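Local coordinates for malonyl CoA-acyl carrier protein transacylase (Mycobacterium tuberculosis, PDB 2QC3), which catalyses transfer of the malonyl group from malonyl-CoA to holo-acyl carrier protein, a step that supplies fatty acid biosynthesis, at residues 123-128 / 197-202. Sequence-based numbering, arbitrary orientation.
Sequences KACATE and EFMAPA
In this FabD-family acyltransferase fold, the C-terminal part of helix 107-125 and the chain that leaves it pack against a short 3-10 turn and the residues leading into helix 203-211. The second segment follows closely on His195, an active-site residue by similarity, and the Met199 side chain lies about 6 Å from that of His195. The tight part centres on Ala124. Its methyl group points at the other segment and sits among Pro201, Met199 and Ala202. The closest approach is Ala124 CB to Pro201 CG, 3.5 Å, tighter than usual for two carbons. Met199 starts out away from the helix, but its chain bends at chi2 and chi3. This brings Met199 CE back to 4.0 Å from Ala124 CB, with Cys125 SG 4.1 Å from the same methyl. Met121, one turn earlier in the helix, also touches Met199.

The other side is looser and more open to solvent. Glu128 lays its CG obliquely against Phe198, 3.8 Å from Phe198 CE2. Glu128 OE1 comes in at the ring edge, in plane, with the carboxylate plane turned 77° from the ring. The charge is held by a salt bridge from Glu128 OE2 to Arg168, which the Phe198 side chain also touches.

Between the two parts, a water ties the segments together. It hydrogen-bonds to Phe198 O at 2.6 Å and to Thr127 OG1. Thr127 OG1 takes the crowded position between backbone N and carbonyl carbon (chi1 67°), which turns the hydroxyl back toward the helix. There it donates to Ala124 O at 2.8 Å, in the carbonyl plane and on a lone pair, while Thr127 N donates to the same oxygen.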
ATOM      1  N   LYS A 123     -17.847  -1.698  -1.815  1.00 27.10           N
ATOM      2  CA  LYS A 123     -19.200  -1.613  -1.278  1.00 27.84           C
ATOM      3  C   LYS A 123     -19.405  -0.271  -0.579  1.00 27.15           C
ATOM      4  O   LYS A 123     -20.414   0.407  -0.782  1.00 25.70           O
ATOM      5  CB  LYS A 123     -19.406  -2.737  -0.269  1.00 32.43           C
ATOM      6  CG  LYS A 123     -20.698  -3.507  -0.397  1.00 34.83           C
ATOM      7  CD  LYS A 123     -20.660  -4.705   0.538  1.00 38.75           C
ATOM      8  CE  LYS A 123     -21.903  -5.562   0.411  1.00 41.34           C
ATOM      9  NZ  LYS A 123     -21.929  -6.661   1.414  1.00 43.51           N
ATOM     10  N   ALA A 124     -18.433   0.107   0.248  1.00 25.33           N
ATOM     11  CA  ALA A 124     -18.502   1.356   0.992  1.00 25.93           C
ATOM     12  C   ALA A 124     -18.529   2.590   0.093  1.00 24.04           C
ATOM     13  O   ALA A 124     -19.174   3.580   0.422  1.00 24.72           O
ATOM     14  CB  ALA A 124     -17.330   1.444   1.985  1.00 22.79           C
ATOM     15  N   CYS A 125     -17.831   2.529  -1.035  1.00 24.47           N
ATOM     16  CA  CYS A 125     -17.781   3.650  -1.970  1.00 25.03           C
ATOM     17  C   CYS A 125     -19.157   3.956  -2.547  1.00 25.15           C
ATOM     18  O   CYS A 125     -19.398   5.034  -3.085  1.00 24.51           O
ATOM     19  CB  CYS A 125     -16.818   3.341  -3.118  1.00 25.87           C
ATOM     20  SG  CYS A 125     -15.102   3.205  -2.611  1.00 28.30           S
ATOM     21  N   ALA A 126     -20.059   2.998  -2.424  1.00 25.56           N
ATOM     22  CA  ALA A 126     -21.409   3.150  -2.937  1.00 26.61           C
ATOM     23  C   ALA A 126     -22.355   3.837  -1.950  1.00 25.96           C
ATOM     24  O   ALA A 126     -23.404   4.356  -2.343  1.00 27.98           O
ATOM     25  CB  ALA A 126     -21.948   1.790  -3.302  1.00 25.86           C
ATOM     26  N   THR A 127     -21.985   3.863  -0.675  1.00 24.93           N
ATOM     27  CA  THR A 127     -22.862   4.462   0.325  1.00 24.09           C
ATOM     28  C   THR A 127     -22.798   5.982   0.370  1.00 24.90           C
ATOM     29  O   THR A 127     -23.647   6.619   0.983  1.00 22.86           O
ATOM     30  CB  THR A 127     -22.581   3.893   1.738  1.00 24.74           C
ATOM     31  OG1 THR A 127     -21.284   4.305   2.184  1.00 27.39           O
ATOM     32  CG2 THR A 127     -22.646   2.366   1.711  1.00 23.24           C
ATOM     33  N   GLU A 128     -21.799   6.554  -0.297  1.00 24.88           N
ATOM     34  CA  GLU A 128     -21.631   7.999  -0.337  1.00 26.52           C
ATOM     35  C   GLU A 128     -20.785   8.346  -1.560  1.00 25.42           C
ATOM     36  O   GLU A 128     -19.890   7.592  -1.921  1.00 25.18           O
ATOM     37  CB  GLU A 128     -20.903   8.470   0.922  1.00 29.66           C
ATOM     38  CG  GLU A 128     -21.327   9.832   1.404  1.00 38.81           C
ATOM     39  CD  GLU A 128     -22.463   9.751   2.396  1.00 41.62           C
ATOM     40  OE1 GLU A 128     -22.260   9.148   3.467  1.00 45.39           O
ATOM     41  OE2 GLU A 128     -23.552  10.284   2.110  1.00 45.52           O
ATOM     42  N   GLU A 197     -13.587   8.025   7.373  1.00 20.55           N
ATOM     43  CA  GLU A 197     -14.761   7.421   7.983  1.00 24.52           C
ATOM     44  C   GLU A 197     -15.745   6.891   6.938  1.00 22.84           C
ATOM     45  O   GLU A 197     -16.558   6.016   7.235  1.00 21.35           O
ATOM     46  CB  GLU A 197     -15.457   8.434   8.899  1.00 28.76           C
ATOM     47  CG  GLU A 197     -14.704   8.699  10.193  1.00 36.34           C
ATOM     48  CD  GLU A 197     -14.732   7.512  11.151  1.00 41.43           C
ATOM     49  OE1 GLU A 197     -14.511   6.362  10.705  1.00 40.83           O
ATOM     50  OE2 GLU A 197     -14.963   7.734  12.362  1.00 44.76           O
ATOM     51  N   PHE A 198     -15.663   7.405   5.712  1.00 23.36           N
ATOM     52  CA  PHE A 198     -16.568   6.953   4.658  1.00 22.45           C
ATOM     53  C   PHE A 198     -16.367   5.480   4.304  1.00 22.55           C
ATOM     54  O   PHE A 198     -17.219   4.867   3.659  1.00 20.59           O
ATOM     55  CB  PHE A 198     -16.437   7.846   3.414  1.00 23.12           C
ATOM     56  CG  PHE A 198     -16.932   9.255   3.636  1.00 22.86           C
ATOM     57  CD1 PHE A 198     -16.038  10.303   3.854  1.00 23.09           C
ATOM     58  CD2 PHE A 198     -18.297   9.515   3.706  1.00 21.62           C
ATOM     59  CE1 PHE A 198     -16.497  11.591   4.147  1.00 23.50           C
ATOM     60  CE2 PHE A 198     -18.772  10.793   3.996  1.00 24.09           C
ATOM     61  CZ  PHE A 198     -17.871  11.837   4.220  1.00 23.29           C
ATOM     62  N   MET A 199     -15.244   4.909   4.734  1.00 21.32           N
ATOM     63  CA  MET A 199     -14.987   3.496   4.487  1.00 19.61           C
ATOM     64  C   MET A 199     -15.539   2.669   5.650  1.00 19.66           C
ATOM     65  O   MET A 199     -15.498   1.450   5.613  1.00 18.60           O
ATOM     66  CB  MET A 199     -13.481   3.233   4.342  1.00 21.53           C
ATOM     67  CG  MET A 199     -12.861   3.816   3.080  1.00 19.63           C
ATOM     68  SD  MET A 199     -13.646   3.144   1.603  1.00 22.21           S
ATOM     69  CE  MET A 199     -14.844   4.426   1.247  1.00 22.14           C
ATOM     70  N   ALA A 200     -16.066   3.344   6.671  1.00 22.06           N
ATOM     71  CA  ALA A 200     -16.600   2.673   7.858  1.00 24.39           C
ATOM     72  C   ALA A 200     -17.454   1.437   7.594  1.00 24.67           C
ATOM     73  O   ALA A 200     -17.329   0.443   8.298  1.00 24.61           O
ATOM     74  CB  ALA A 200     -17.386   3.664   8.717  1.00 27.13           C
ATOM     75  N   PRO A 201     -18.338   1.480   6.584  1.00 27.39           N
ATOM     76  CA  PRO A 201     -19.160   0.292   6.336  1.00 28.28           C
ATOM     77  C   PRO A 201     -18.374  -0.942   5.891  1.00 29.83           C
ATOM     78  O   PRO A 201     -18.898  -2.057   5.894  1.00 31.29           O
ATOM     79  CB  PRO A 201     -20.178   0.775   5.297  1.00 28.12           C
ATOM     80  CG  PRO A 201     -19.498   1.931   4.631  1.00 29.61           C
ATOM     81  CD  PRO A 201     -18.768   2.615   5.749  1.00 27.69           C
ATOM     82  N   ALA A 202     -17.109  -0.749   5.533  1.00 28.33           N
ATOM     83  CA  ALA A 202     -16.268  -1.866   5.109  1.00 28.30           C
ATOM     84  C   ALA A 202     -15.584  -2.544   6.300  1.00 28.11           C
ATOM     85  O   ALA A 202     -15.059  -3.649   6.170  1.00 26.64           O
ATOM     86  CB  ALA A 202     -15.212  -1.380   4.111  1.00 26.21           C
TER
HETATM   87  O   HOH W   1     -19.255   6.078   2.475  1.00 38.37           O